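Local coordinates for protein tail assembly chaperone (Enterobacteria phage HK97, PDB 2OB9) that probably acts as a chaperone in the assembly of the phage tail during virion morphogenesis, at residues 31-36 / 78-83; 24-29 / 105-110; 71-76 / 96-101. All coordinates share one frame; numbering follows the deposited sequence.

Along the chain, contact 2 (24-29 with 105-110) encloses the other two: both contact 1 (31-36 with 78-83) and contact 3 (71-76 with 96-101) are nested inside the loop it closes, while the segments of contacts 1 and 3 alternate along the chain. Contacts 1 and 2 have centres about 10 Å apart and share the antiparallel sheet, joined where Val-31 O meets Val-25 N at 2.8 Å. Contacts 1 and 3 are about 15 Å apart between centres and both draw on helix 61-79; contacts 2 and 3, about 14 Å apart, meet where Leu-109 and Ser-106 touch Tyr-101. The three contacts thus join the sheet to helices 61-79, 94-98 and 103-113, and all also touch the second subunit.

Contact 1: residues 31-36 / 78-83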
ATOM      1  N   VAL A  31      35.668  11.266 -33.699  1.00 47.51           N
ATOM      2  CA  VAL A  31      36.377  10.465 -32.674  1.00 47.32           C
ATOM      3  C   VAL A  31      35.615   9.188 -32.377  1.00 47.94           C
ATOM      4  O   VAL A  31      34.367   9.180 -32.369  1.00 48.12           O
ATOM      5  CB  VAL A  31      36.632  11.303 -31.344  1.00 47.37           C
ATOM      6  CG1 VAL A  31      35.366  11.422 -30.469  1.00 45.14           C
ATOM      7  CG2 VAL A  31      37.793  10.760 -30.531  1.00 45.60           C
ATOM      8  N   LYS A  32      36.348   8.109 -32.161  1.00 47.81           N
ATOM      9  CA  LYS A  32      35.748   6.873 -31.729  1.00 49.49           C
ATOM     10  C   LYS A  32      35.800   6.824 -30.209  1.00 49.25           C
ATOM     11  O   LYS A  32      36.783   7.259 -29.599  1.00 48.70           O
ATOM     12  CB  LYS A  32      36.475   5.641 -32.276  1.00 49.36           C
ATOM     13  CG  LYS A  32      36.485   5.459 -33.765  1.00 52.59           C
ATOM     14  CD  LYS A  32      37.514   4.352 -34.134  1.00 53.01           C
ATOM     15  CE  LYS A  32      38.905   4.981 -34.466  1.00 59.25           C
ATOM     16  NZ  LYS A  32      40.091   4.013 -34.507  1.00 56.77           N
ATOM     17  N   VAL A  33      34.711   6.314 -29.621  1.00 49.69           N
ATOM     18  CA  VAL A  33      34.597   6.045 -28.197  1.00 49.37           C
ATOM     19  C   VAL A  33      34.142   4.598 -28.098  1.00 49.62           C
ATOM     20  O   VAL A  33      33.775   3.986 -29.102  1.00 50.13           O
ATOM     21  CB  VAL A  33      33.549   6.986 -27.476  1.00 49.65           C
ATOM     22  CG1 VAL A  33      33.915   8.444 -27.684  1.00 49.49           C
ATOM     23  CG2 VAL A  33      32.054   6.682 -27.906  1.00 47.53           C
ATOM     24  N   VAL A  34      34.206   4.051 -26.893  1.00 49.26           N
ATOM     25  CA  VAL A  34      33.676   2.745 -26.603  1.00 47.85           C
ATOM     26  C   VAL A  34      32.517   2.945 -25.636  1.00 47.39           C
ATOM     27  O   VAL A  34      32.628   3.643 -24.641  1.00 47.71           O
ATOM     28  CB  VAL A  34      34.776   1.805 -26.011  1.00 48.68           C
ATOM     29  CG1 VAL A  34      34.151   0.565 -25.381  1.00 47.10           C
ATOM     30  CG2 VAL A  34      35.807   1.399 -27.086  1.00 46.53           C
ATOM     31  N   LEU A  35      31.387   2.368 -25.977  1.00 47.45           N
ATOM     32  CA  LEU A  35      30.213   2.369 -25.133  1.00 48.43           C
ATOM     33  C   LEU A  35      30.054   0.978 -24.521  1.00 48.75           C
ATOM     34  O   LEU A  35      30.067  -0.029 -25.231  1.00 48.94           O
ATOM     35  CB  LEU A  35      28.942   2.697 -25.979  1.00 48.04           C
ATOM     36  CG  LEU A  35      28.826   4.092 -26.621  1.00 47.68           C
ATOM     37  CD1 LEU A  35      27.464   4.286 -27.283  1.00 46.23           C
ATOM     38  CD2 LEU A  35      29.119   5.245 -25.617  1.00 44.11           C
ATOM     39  N   ARG A  36      29.900   0.946 -23.203  1.00 49.06           N
ATOM     40  CA  ARG A  36      29.690  -0.288 -22.460  1.00 49.52           C
ATOM     41  C   ARG A  36      28.316  -0.209 -21.783  1.00 48.41           C
ATOM     42  O   ARG A  36      27.862   0.867 -21.506  1.00 48.21           O
ATOM     43  CB  ARG A  36      30.840  -0.499 -21.441  1.00 49.38           C
ATOM     44  CG  ARG A  36      30.754   0.337 -20.175  1.00 50.56           C
ATOM     45  CD  ARG A  36      31.752  -0.257 -19.239  1.00 52.21           C
ATOM     46  NE  ARG A  36      32.177   0.434 -18.020  1.00 50.32           N
ATOM     47  CZ  ARG A  36      31.398   0.776 -16.999  1.00 56.44           C
ATOM     48  NH1 ARG A  36      30.065   0.665 -17.096  1.00 58.56           N
ATOM     49  NH2 ARG A  36      31.955   1.303 -15.885  1.00 54.69           N
ATOM     50  N   ASP A  78      29.118   6.463 -16.613  1.00 52.37           N
ATOM     51  CA  ASP A  78      29.493   5.104 -16.435  1.00 53.48           C
ATOM     52  C   ASP A  78      29.606   4.347 -17.747  1.00 53.87           C
ATOM     53  O   ASP A  78      30.435   3.447 -17.892  1.00 54.65           O
ATOM     54  CB  ASP A  78      28.472   4.427 -15.535  1.00 55.24           C
ATOM     55  CG  ASP A  78      28.930   3.047 -15.081  1.00 56.86           C
ATOM     56  OD1 ASP A  78      29.929   2.965 -14.319  1.00 54.51           O
ATOM     57  OD2 ASP A  78      28.278   2.073 -15.515  1.00 60.72           O
ATOM     58  N   VAL A  79      28.781   4.694 -18.719  1.00 53.74           N
ATOM     59  CA  VAL A  79      28.837   3.975 -19.987  1.00 52.88           C
ATOM     60  C   VAL A  79      29.947   4.400 -20.929  1.00 52.25           C
ATOM     61  O   VAL A  79      30.319   3.628 -21.794  1.00 53.01           O
ATOM     62  CB  VAL A  79      27.463   3.961 -20.725  1.00 53.36           C
ATOM     63  CG1 VAL A  79      26.377   3.448 -19.802  1.00 52.01           C
ATOM     64  CG2 VAL A  79      27.113   5.339 -21.322  1.00 52.17           C
ATOM     65  N   LEU A  80      30.469   5.615 -20.775  1.00 51.36           N
ATOM     66  CA  LEU A  80      31.337   6.228 -21.796  1.00 50.86           C
ATOM     67  C   LEU A  80      32.802   5.994 -21.533  1.00 51.07           C
ATOM     68  O   LEU A  80      33.326   6.425 -20.505  1.00 51.20           O
ATOM     69  CB  LEU A  80      31.101   7.761 -21.914  1.00 51.19           C
ATOM     70  CG  LEU A  80      31.870   8.465 -23.049  1.00 50.70           C
ATOM     71  CD1 LEU A  80      31.248   8.086 -24.405  1.00 50.01           C
ATOM     72  CD2 LEU A  80      31.925  10.002 -22.877  1.00 49.77           C
ATOM     73  N   CYS A  81      33.460   5.352 -22.501  1.00 51.11           N
ATOM     74  CA  CYS A  81      34.845   4.924 -22.376  1.00 51.22           C
ATOM     75  C   CYS A  81      35.639   5.391 -23.588  1.00 51.26           C
ATOM     76  O   CYS A  81      35.070   5.643 -24.649  1.00 51.38           O
ATOM     77  CB  CYS A  81      34.920   3.391 -22.229  1.00 50.55           C
ATOM     78  SG  CYS A  81      34.191   2.702 -20.712  1.00 53.22           S
ATOM     79  N   ASP A  82      36.948   5.515 -23.420  1.00 51.77           N
ATOM     80  CA  ASP A  82      37.846   5.747 -24.541  1.00 52.58           C
ATOM     81  C   ASP A  82      38.168   4.418 -25.260  1.00 52.88           C
ATOM     82  O   ASP A  82      37.721   3.368 -24.824  1.00 53.21           O
ATOM     83  CB  ASP A  82      39.103   6.512 -24.092  1.00 52.76           C
ATOM     84  CG  ASP A  82      40.043   5.687 -23.194  1.00 52.36           C
ATOM     85  OD1 ASP A  82      39.981   4.464 -23.171  1.00 54.39           O
ATOM     86  OD2 ASP A  82      40.883   6.282 -22.503  1.00 56.86           O
ATOM     87  N   THR A  83      38.938   4.457 -26.339  1.00 53.70           N
ATOM     88  CA  THR A  83      39.217   3.239 -27.121  1.00 55.14           C
ATOM     89  C   THR A  83      40.146   2.224 -26.415  1.00 55.81           C
ATOM     90  O   THR A  83      40.162   1.045 -26.766  1.00 55.86           O
ATOM     91  CB  THR A  83      39.728   3.565 -28.549  1.00 54.73           C
ATOM     92  OG1 THR A  83      40.893   4.397 -28.458  1.00 55.71           O
ATOM     93  CG2 THR A  83      38.628   4.289 -29.359  1.00 53.23           C
TER
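Arg-36 grips Asp-78 end-on in a two-pronged salt bridge: Arg-36 NH1 is 2.8 Å from Asp-78 OD2, and Arg-36 NH2 donates to Asp-78 OD1 at 3.1 Å. With the guanidinium and carboxylate planes 78° apart, both oxygens are met from above the carboxylate plane, and the backbone carbonyl of Asp-78 lies over one face of the guanidinium. Asp-78 OD2 has a second partner in Ser-39 N, and Phe-18 makes a cation-pi contact with Arg-36. Arg-36 CG lies between its backbone N and carbonyl carbon (chi1 78°); the chain then runs extended to NE, 4.1 Å from Cys-81 SG.

The backbones pair as antiparallel strands: Val-34 and Cys-81 exchange N-H...O bonds in both directions, each 2.9 Å, and Arg-36 N donates to Val-79 O at 3.1 Å. Leu-35 and Leu-80, a non-hydrogen-bonded pair, turn to the opposite face from Val-34 and Cys-81. There Leu-80 CD1 packs 3.8 Å from Leu-35 CD2 and also reaches Val-33 CG2. Farther out, Thr-83 CG2 rests 3.9 Å from Lys-32 CB, and Leu-7 of the second subunit packs on Val-33. Helix 61-79 passes without a linker into strand 80-81, Leu-80 being the first residue to leave helical geometry, and this strand pairs with strand 31-36, the central strand of a three-stranded antiparallel sheet.

Contact 2: residues 24-29 / 105-110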
ATOM      1  N   VAL A  24      31.698   5.669 -33.672  1.00 55.47           N
ATOM      2  CA  VAL A  24      32.194   6.946 -34.174  1.00 54.58           C
ATOM      3  C   VAL A  24      31.212   8.042 -33.766  1.00 54.94           C
ATOM      4  O   VAL A  24      29.984   7.865 -33.881  1.00 55.75           O
ATOM      5  CB  VAL A  24      32.353   6.937 -35.711  1.00 54.21           C
ATOM      6  CG1 VAL A  24      32.633   8.355 -36.243  1.00 53.54           C
ATOM      7  CG2 VAL A  24      33.447   5.984 -36.116  1.00 52.31           C
ATOM      8  N   VAL A  25      31.733   9.167 -33.272  1.00 54.24           N
ATOM      9  CA  VAL A  25      30.864  10.290 -32.958  1.00 53.81           C
ATOM     10  C   VAL A  25      31.121  11.528 -33.832  1.00 54.46           C
ATOM     11  O   VAL A  25      31.988  12.342 -33.537  1.00 53.89           O
ATOM     12  CB  VAL A  25      30.611  10.474 -31.404  1.00 54.18           C
ATOM     13  CG1 VAL A  25      31.681   9.810 -30.523  1.00 53.32           C
ATOM     14  CG2 VAL A  25      30.162  11.907 -30.974  1.00 52.66           C
ATOM     15  N   PRO A  26      30.330  11.646 -34.928  1.00 55.37           N
ATOM     16  CA  PRO A  26      30.383  12.667 -35.982  1.00 55.95           C
ATOM     17  C   PRO A  26      30.535  14.071 -35.447  1.00 56.52           C
ATOM     18  O   PRO A  26      31.242  14.890 -36.045  1.00 57.39           O
ATOM     19  CB  PRO A  26      29.006  12.546 -36.657  1.00 56.32           C
ATOM     20  CG  PRO A  26      28.624  11.098 -36.468  1.00 56.08           C
ATOM     21  CD  PRO A  26      29.239  10.669 -35.163  1.00 55.06           C
ATOM     22  N   GLU A  27      29.865  14.349 -34.331  1.00 56.49           N
ATOM     23  CA  GLU A  27      29.788  15.703 -33.799  1.00 56.42           C
ATOM     24  C   GLU A  27      30.941  16.006 -32.849  1.00 55.58           C
ATOM     25  O   GLU A  27      31.148  17.155 -32.458  1.00 56.55           O
ATOM     26  CB  GLU A  27      28.441  15.924 -33.120  1.00 56.30           C
ATOM     27  CG  GLU A  27      27.957  14.666 -32.452  1.00 59.89           C
ATOM     28  CD  GLU A  27      26.822  13.998 -33.176  1.00 60.20           C
ATOM     29  OE1 GLU A  27      25.884  14.710 -33.570  1.00 57.87           O
ATOM     30  OE2 GLU A  27      26.873  12.763 -33.316  1.00 61.44           O
ATOM     31  N   TRP A  28      31.686  14.973 -32.478  1.00 54.37           N
ATOM     32  CA  TRP A  28      32.924  15.173 -31.747  1.00 52.54           C
ATOM     33  C   TRP A  28      34.077  14.826 -32.653  1.00 51.63           C
ATOM     34  O   TRP A  28      34.934  14.005 -32.316  1.00 52.00           O
ATOM     35  CB  TRP A  28      32.966  14.332 -30.482  1.00 51.69           C
ATOM     36  CG  TRP A  28      31.904  14.632 -29.450  1.00 51.69           C
ATOM     37  CD1 TRP A  28      31.062  15.737 -29.373  1.00 49.78           C
ATOM     38  CD2 TRP A  28      31.631  13.840 -28.293  1.00 49.98           C
ATOM     39  NE1 TRP A  28      30.270  15.647 -28.241  1.00 47.10           N
ATOM     40  CE2 TRP A  28      30.602  14.494 -27.565  1.00 51.06           C
ATOM     41  CE3 TRP A  28      32.156  12.626 -27.801  1.00 50.20           C
ATOM     42  CZ2 TRP A  28      30.080  13.962 -26.380  1.00 51.60           C
ATOM     43  CZ3 TRP A  28      31.643  12.101 -26.630  1.00 49.62           C
ATOM     44  CH2 TRP A  28      30.615  12.777 -25.924  1.00 50.93           C
ATOM     45  N   GLU A  29      34.054  15.439 -33.832  1.00 50.54           N
ATOM     46  CA  GLU A  29      35.132  15.369 -34.837  1.00 49.61           C
ATOM     47  C   GLU A  29      35.487  13.985 -35.344  1.00 48.69           C
ATOM     48  O   GLU A  29      36.614  13.750 -35.767  1.00 49.14           O
ATOM     49  CB  GLU A  29      36.361  16.160 -34.368  1.00 48.98           C
ATOM     50  CG  GLU A  29      35.942  17.585 -33.990  1.00 50.66           C
ATOM     51  CD  GLU A  29      37.078  18.453 -33.506  1.00 52.45           C
ATOM     52  OE1 GLU A  29      38.219  17.942 -33.378  1.00 52.96           O
ATOM     53  OE2 GLU A  29      36.816  19.652 -33.245  1.00 52.83           O
ATOM     54  N   HIS A 105      25.461  13.604 -25.753  1.00 51.85           N
ATOM     55  CA  HIS A 105      25.619  12.763 -24.572  1.00 51.38           C
ATOM     56  C   HIS A 105      24.401  11.870 -24.377  1.00 51.29           C
ATOM     57  O   HIS A 105      24.511  10.692 -24.090  1.00 51.07           O
ATOM     58  CB  HIS A 105      25.825  13.624 -23.324  1.00 50.14           C
ATOM     59  CG  HIS A 105      26.882  14.670 -23.489  1.00 52.06           C
ATOM     60  ND1 HIS A 105      26.693  15.798 -24.255  1.00 51.89           N
ATOM     61  CD2 HIS A 105      28.151  14.737 -23.025  1.00 51.78           C
ATOM     62  CE1 HIS A 105      27.785  16.532 -24.232  1.00 52.23           C
ATOM     63  NE2 HIS A 105      28.696  15.894 -23.515  1.00 53.91           N
ATOM     64  N   SER A 106      23.233  12.447 -24.545  1.00 51.82           N
ATOM     65  CA  SER A 106      22.014  11.728 -24.276  1.00 51.84           C
ATOM     66  C   SER A 106      21.730  10.678 -25.353  1.00 50.93           C
ATOM     67  O   SER A 106      21.195   9.636 -25.057  1.00 49.26           O
ATOM     68  CB  SER A 106      20.865  12.709 -24.055  1.00 51.69           C
ATOM     69  OG  SER A 106      20.164  12.954 -25.269  1.00 53.14           O
ATOM     70  N   ARG A 107      22.151  10.947 -26.583  1.00 51.92           N
ATOM     71  CA  ARG A 107      22.069   9.979 -27.702  1.00 52.96           C
ATOM     72  C   ARG A 107      23.116   8.862 -27.532  1.00 51.85           C
ATOM     73  O   ARG A 107      22.898   7.732 -27.930  1.00 51.15           O
ATOM     74  CB  ARG A 107      22.312  10.703 -29.022  1.00 52.29           C
ATOM     75  CG  ARG A 107      22.189   9.809 -30.256  1.00 56.52           C
ATOM     76  CD  ARG A 107      22.640  10.479 -31.607  1.00 57.90           C
ATOM     77  NE  ARG A 107      24.077  10.859 -31.684  1.00 64.99           N
ATOM     78  CZ  ARG A 107      25.082   9.989 -31.829  1.00 68.08           C
ATOM     79  NH1 ARG A 107      24.840   8.671 -31.881  1.00 66.70           N
ATOM     80  NH2 ARG A 107      26.343  10.433 -31.921  1.00 69.30           N
ATOM     81  N   LEU A 108      24.259   9.191 -26.934  1.00 50.99           N
ATOM     82  CA  LEU A 108      25.271   8.176 -26.614  1.00 50.54           C
ATOM     83  C   LEU A 108      24.813   7.300 -25.439  1.00 50.52           C
ATOM     84  O   LEU A 108      25.004   6.093 -25.486  1.00 51.82           O
ATOM     85  CB  LEU A 108      26.671   8.806 -26.356  1.00 49.84           C
ATOM     86  CG  LEU A 108      27.416   9.343 -27.591  1.00 48.08           C
ATOM     87  CD1 LEU A 108      28.667  10.081 -27.189  1.00 45.57           C
ATOM     88  CD2 LEU A 108      27.781   8.218 -28.597  1.00 45.11           C
ATOM     89  N   LEU A 109      24.188   7.886 -24.418  1.00 49.17           N
ATOM     90  CA  LEU A 109      23.570   7.092 -23.380  1.00 48.72           C
ATOM     91  C   LEU A 109      22.582   6.051 -23.937  1.00 49.77           C
ATOM     92  O   LEU A 109      22.667   4.870 -23.559  1.00 48.65           O
ATOM     93  CB  LEU A 109      22.902   7.956 -22.318  1.00 48.10           C
ATOM     94  CG  LEU A 109      22.163   7.292 -21.129  1.00 48.43           C
ATOM     95  CD1 LEU A 109      23.047   6.243 -20.416  1.00 43.97           C
ATOM     96  CD2 LEU A 109      21.745   8.364 -20.102  1.00 48.21           C
ATOM     97  N   LYS A 110      21.659   6.481 -24.807  1.00 50.12           N
ATOM     98  CA  LYS A 110      20.671   5.578 -25.408  1.00 52.24           C
ATOM     99  C   LYS A 110      21.295   4.424 -26.166  1.00 52.82           C
ATOM    100  O   LYS A 110      20.920   3.292 -25.977  1.00 54.48           O
ATOM    101  CB  LYS A 110      19.689   6.334 -26.313  1.00 52.53           C
ATOM    102  CG  LYS A 110      18.542   6.927 -25.523  1.00 56.17           C
ATOM    103  CD  LYS A 110      17.791   7.951 -26.317  1.00 61.85           C
ATOM    104  CE  LYS A 110      16.783   8.687 -25.438  1.00 65.92           C
ATOM    105  NZ  LYS A 110      15.494   7.937 -25.292  1.00 67.83           N
TER
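Glu-27 and Arg-107 reach toward each other tip to tip, and one nitrogen makes the bond: Arg-107 NH2 donates to Glu-27 OE2 at 2.8 Å. The hydrogen bond of this salt bridge is bent, with an N-H...O angle of 132°, and the donor stands above the carboxylate plane while the oxygen is tilted from the guanidinium plane. Arg-107 CG runs anti to the backbone N (chi1 -177°) and the chain bends at chi3; Glu-27 bends at chi2. Val-25 CG2 comes to the guanidinium edge, 4.2 Å from Arg-107 NH2.

Within 24-29, Trp-28 N donates to Val-25 O at 2.9 Å, closing a type I beta turn with Pro-26 and Glu-27 at its corners. The turn lies in the connection of the beta hairpin formed by strands 20-25 and 31-36, and it directs Glu-27 and Trp-28 at helix 103-113. In that helix, Leu-109 N is bonded to His-105 O at 2.8 Å.

The indole meets the imidazole edge to face. Trp-28 CZ2 lies over one face of the His-105 ring, 3.7 Å from its NE2, with the planes at 63°. That nitrogen has its hydrogen-bond partner elsewhere, in the backbone O of Ala-11 of the second subunit, so His-105 NE2 most likely carries a proton while its ring face receives the tryptophan. Ala-11 of that subunit also packs on Trp-28, and Met-15 of the same subunit packs on Glu-27. Leu-108 adds the apolar part: its CD1 meets the tip of the indole, 3.6 Å from Trp-28 CH2, and lies 4.5 Å from Val-25 CG2. Val-25 CG2 itself sits over one face of the indole toward its rim.

Contact 3: residues 71-76 / 96-101; sequences ADVVLF and QVREIY
Val-73 drives its CG1 methyl into a hollow walled by the Tyr-101 ring and the aliphatic part of Arg-98. CG1 lies over a face of the phenol ring, 4.1 Å from its centroid and only 19° off the normal, a CH-pi contact. The same methyl is 3.6 Å from Arg-98 CG, the two side chains crossing at about a right angle. The backbones come close here, with the CA atoms of Val-73 and Arg-98 6.2 Å apart.

Tyr-101 is in turn the bump that enters the groove between Val-73 and Phe-76, one turn apart on helix 61-79. Its CG, anti to the backbone N (chi1 -170°), lies 3.9 Å from Val-73 CG1. While one ring face takes Val-73, the ring edge is turned toward the face of Phe-76, the planes at 81° and the centroids 5.6 Å apart. At this edge Tyr-101 CE1 lies 3.7 Å from Phe-76 CB. The hydroxyl end passes Asp-72, whose CB is 3.7 Å from Tyr-101 OH. Val-97 completes the fit: its CG1 lies 4.0 Å from Phe-76 CD2, and the two side chains cross at about a right angle.

Phe-89 packs on both Phe-76 and Val-97, and Leu-109 of helix 103-113 packs on Tyr-101, so the joint between helix 61-79 and helix 94-98 with the turn that follows it belongs to a larger apolar core. Asp-72 and Arg-98 have their polar partners outside the two segments: Asp-72 OD2 bonds to the backbone N of Ala-119 of the second subunit, and Arg-98 NH2 to Glu-94 in a salt bridge. Between the two segments themselves there is neither hydrogen bond nor salt bridge, which implies cohesion by burial of apolar surface, van der Waals contact and the aromatic edge-to-face and CH-pi contacts.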
ATOM      1  N   ALA A  71      19.984  11.592 -12.984  1.00 51.51           N
ATOM      2  CA  ALA A  71      20.111  10.145 -13.114  1.00 50.95           C
ATOM      3  C   ALA A  71      20.722   9.774 -14.454  1.00 51.46           C
ATOM      4  O   ALA A  71      21.583   8.879 -14.509  1.00 51.41           O
ATOM      5  CB  ALA A  71      18.766   9.491 -12.962  1.00 50.80           C
ATOM      6  N   ASP A  72      20.287  10.454 -15.533  1.00 51.32           N
ATOM      7  CA  ASP A  72      20.833  10.179 -16.862  1.00 50.65           C
ATOM      8  C   ASP A  72      22.338  10.481 -16.859  1.00 50.67           C
ATOM      9  O   ASP A  72      23.150   9.685 -17.344  1.00 50.49           O
ATOM     10  CB  ASP A  72      20.120  10.966 -17.972  1.00 50.09           C
ATOM     11  CG  ASP A  72      18.757  10.403 -18.328  1.00 52.22           C
ATOM     12  OD1 ASP A  72      18.337   9.395 -17.720  1.00 56.03           O
ATOM     13  OD2 ASP A  72      18.067  10.988 -19.205  1.00 51.11           O
ATOM     14  N   VAL A  73      22.747  11.618 -16.310  1.00 51.41           N
ATOM     15  CA  VAL A  73      24.194  11.897 -16.372  1.00 51.42           C
ATOM     16  C   VAL A  73      25.064  10.849 -15.652  1.00 52.20           C
ATOM     17  O   VAL A  73      26.151  10.583 -16.102  1.00 53.36           O
ATOM     18  CB  VAL A  73      24.639  13.406 -16.134  1.00 51.56           C
ATOM     19  CG1 VAL A  73      23.512  14.399 -16.302  1.00 48.49           C
ATOM     20  CG2 VAL A  73      25.461  13.585 -14.872  1.00 48.47           C
ATOM     21  N   VAL A  74      24.536  10.235 -14.580  1.00 53.01           N
ATOM     22  CA  VAL A  74      25.178   9.189 -13.767  1.00 52.50           C
ATOM     23  C   VAL A  74      25.379   7.910 -14.534  1.00 52.16           C
ATOM     24  O   VAL A  74      26.446   7.280 -14.444  1.00 53.69           O
ATOM     25  CB  VAL A  74      24.343   8.896 -12.468  1.00 53.19           C
ATOM     26  CG1 VAL A  74      24.488   7.415 -11.956  1.00 53.68           C
ATOM     27  CG2 VAL A  74      24.686   9.888 -11.403  1.00 52.64           C
ATOM     28  N   LEU A  75      24.357   7.507 -15.274  1.00 50.86           N
ATOM     29  CA  LEU A  75      24.511   6.405 -16.184  1.00 50.43           C
ATOM     30  C   LEU A  75      25.506   6.779 -17.278  1.00 49.51           C
ATOM     31  O   LEU A  75      26.307   5.947 -17.700  1.00 49.43           O
ATOM     32  CB  LEU A  75      23.153   5.967 -16.797  1.00 49.28           C
ATOM     33  CG  LEU A  75      22.299   4.926 -16.113  1.00 50.26           C
ATOM     34  CD1 LEU A  75      21.108   4.520 -16.993  1.00 47.95           C
ATOM     35  CD2 LEU A  75      23.150   3.720 -15.738  1.00 52.04           C
ATOM     36  N   PHE A  76      25.425   8.005 -17.784  1.00 49.36           N
ATOM     37  CA  PHE A  76      26.309   8.424 -18.904  1.00 48.79           C
ATOM     38  C   PHE A  76      27.798   8.315 -18.600  1.00 49.62           C
ATOM     39  O   PHE A  76      28.613   7.821 -19.412  1.00 50.97           O
ATOM     40  CB  PHE A  76      25.991   9.854 -19.366  1.00 46.94           C
ATOM     41  CG  PHE A  76      26.972  10.380 -20.402  1.00 47.43           C
ATOM     42  CD1 PHE A  76      26.899   9.964 -21.733  1.00 45.86           C
ATOM     43  CD2 PHE A  76      27.981  11.286 -20.044  1.00 45.71           C
ATOM     44  CE1 PHE A  76      27.810  10.446 -22.693  1.00 42.28           C
ATOM     45  CE2 PHE A  76      28.901  11.765 -21.015  1.00 46.06           C
ATOM     46  CZ  PHE A  76      28.790  11.355 -22.325  1.00 46.15           C
ATOM     47  N   GLN A  96      30.182  18.411 -12.855  1.00 57.92           N
ATOM     48  CA  GLN A  96      30.852  19.020 -14.010  1.00 56.39           C
ATOM     49  C   GLN A  96      30.170  18.609 -15.321  1.00 54.87           C
ATOM     50  O   GLN A  96      29.949  19.432 -16.189  1.00 54.85           O
ATOM     51  CB  GLN A  96      32.328  18.580 -14.058  1.00 56.69           C
ATOM     52  CG  GLN A  96      33.275  19.242 -13.021  1.00 58.12           C
ATOM     53  CD  GLN A  96      32.889  19.007 -11.556  1.00 58.01           C
ATOM     54  OE1 GLN A  96      32.711  17.870 -11.116  1.00 58.50           O
ATOM     55  NE2 GLN A  96      32.777  20.100 -10.794  1.00 58.96           N
ATOM     56  N   VAL A  97      29.854  17.326 -15.461  1.00 54.00           N
ATOM     57  CA  VAL A  97      29.213  16.797 -16.685  1.00 53.24           C
ATOM     58  C   VAL A  97      27.762  17.278 -16.829  1.00 53.79           C
ATOM     59  O   VAL A  97      27.321  17.592 -17.916  1.00 52.10           O
ATOM     60  CB  VAL A  97      29.317  15.220 -16.779  1.00 53.15           C
ATOM     61  CG1 VAL A  97      28.544  14.672 -17.975  1.00 49.82           C
ATOM     62  CG2 VAL A  97      30.774  14.769 -16.820  1.00 50.03           C
ATOM     63  N   ARG A  98      27.040  17.320 -15.712  1.00 55.50           N
ATOM     64  CA  ARG A  98      25.675  17.848 -15.654  1.00 58.17           C
ATOM     65  C   ARG A  98      25.470  19.233 -16.312  1.00 58.45           C
ATOM     66  O   ARG A  98      24.453  19.443 -16.987  1.00 58.24           O
ATOM     67  CB  ARG A  98      25.164  17.868 -14.200  1.00 58.71           C
ATOM     68  CG  ARG A  98      23.800  17.189 -13.999  1.00 59.74           C
ATOM     69  CD  ARG A  98      23.180  17.498 -12.608  1.00 60.85           C
ATOM     70  NE  ARG A  98      23.773  16.705 -11.530  1.00 64.13           N
ATOM     71  CZ  ARG A  98      24.160  17.181 -10.349  1.00 64.66           C
ATOM     72  NH1 ARG A  98      24.027  18.464 -10.059  1.00 66.08           N
ATOM     73  NH2 ARG A  98      24.682  16.361  -9.449  1.00 64.63           N
ATOM     74  N   GLU A  99      26.421  20.160 -16.154  1.00 59.08           N
ATOM     75  CA  GLU A  99      26.260  21.485 -16.782  1.00 59.82           C
ATOM     76  C   GLU A  99      26.452  21.570 -18.308  1.00 59.73           C
ATOM     77  O   GLU A  99      25.962  22.528 -18.942  1.00 60.92           O
ATOM     78  CB  GLU A  99      27.041  22.596 -16.062  1.00 60.29           C
ATOM     79  CG  GLU A  99      28.471  22.320 -15.696  1.00 60.86           C
ATOM     80  CD  GLU A  99      29.197  23.592 -15.218  1.00 61.79           C
ATOM     81  OE1 GLU A  99      29.193  24.608 -15.964  1.00 63.72           O
ATOM     82  OE2 GLU A  99      29.771  23.573 -14.098  1.00 63.08           O
ATOM     83  N   ILE A 100      27.110  20.578 -18.900  1.00 58.36           N
ATOM     84  CA  ILE A 100      27.307  20.553 -20.342  1.00 57.25           C
ATOM     85  C   ILE A 100      26.521  19.460 -21.039  1.00 56.40           C
ATOM     86  O   ILE A 100      26.524  19.392 -22.260  1.00 57.05           O
ATOM     87  CB  ILE A 100      28.849  20.457 -20.779  1.00 57.56           C
ATOM     88  CG1 ILE A 100      29.312  19.018 -21.160  1.00 57.90           C
ATOM     89  CG2 ILE A 100      29.780  21.297 -19.874  1.00 58.09           C
ATOM     90  CD1 ILE A 100      29.554  17.972 -20.101  1.00 55.92           C
ATOM     91  N   TYR A 101      25.872  18.585 -20.275  1.00 55.21           N
ATOM     92  CA  TYR A 101      25.126  17.481 -20.842  1.00 54.15           C
ATOM     93  C   TYR A 101      24.020  17.958 -21.788  1.00 55.00           C
ATOM     94  O   TYR A 101      23.132  18.748 -21.418  1.00 55.39           O
ATOM     95  CB  TYR A 101      24.554  16.618 -19.719  1.00 53.28           C
ATOM     96  CG  TYR A 101      23.937  15.283 -20.104  1.00 53.81           C
ATOM     97  CD1 TYR A 101      24.696  14.100 -20.081  1.00 52.52           C
ATOM     98  CD2 TYR A 101      22.572  15.181 -20.403  1.00 53.87           C
ATOM     99  CE1 TYR A 101      24.105  12.852 -20.378  1.00 51.57           C
ATOM    100  CE2 TYR A 101      21.974  13.949 -20.695  1.00 51.33           C
ATOM    101  CZ  TYR A 101      22.755  12.786 -20.691  1.00 52.74           C
ATOM    102  OH  TYR A 101      22.178  11.567 -20.985  1.00 50.83           O
TER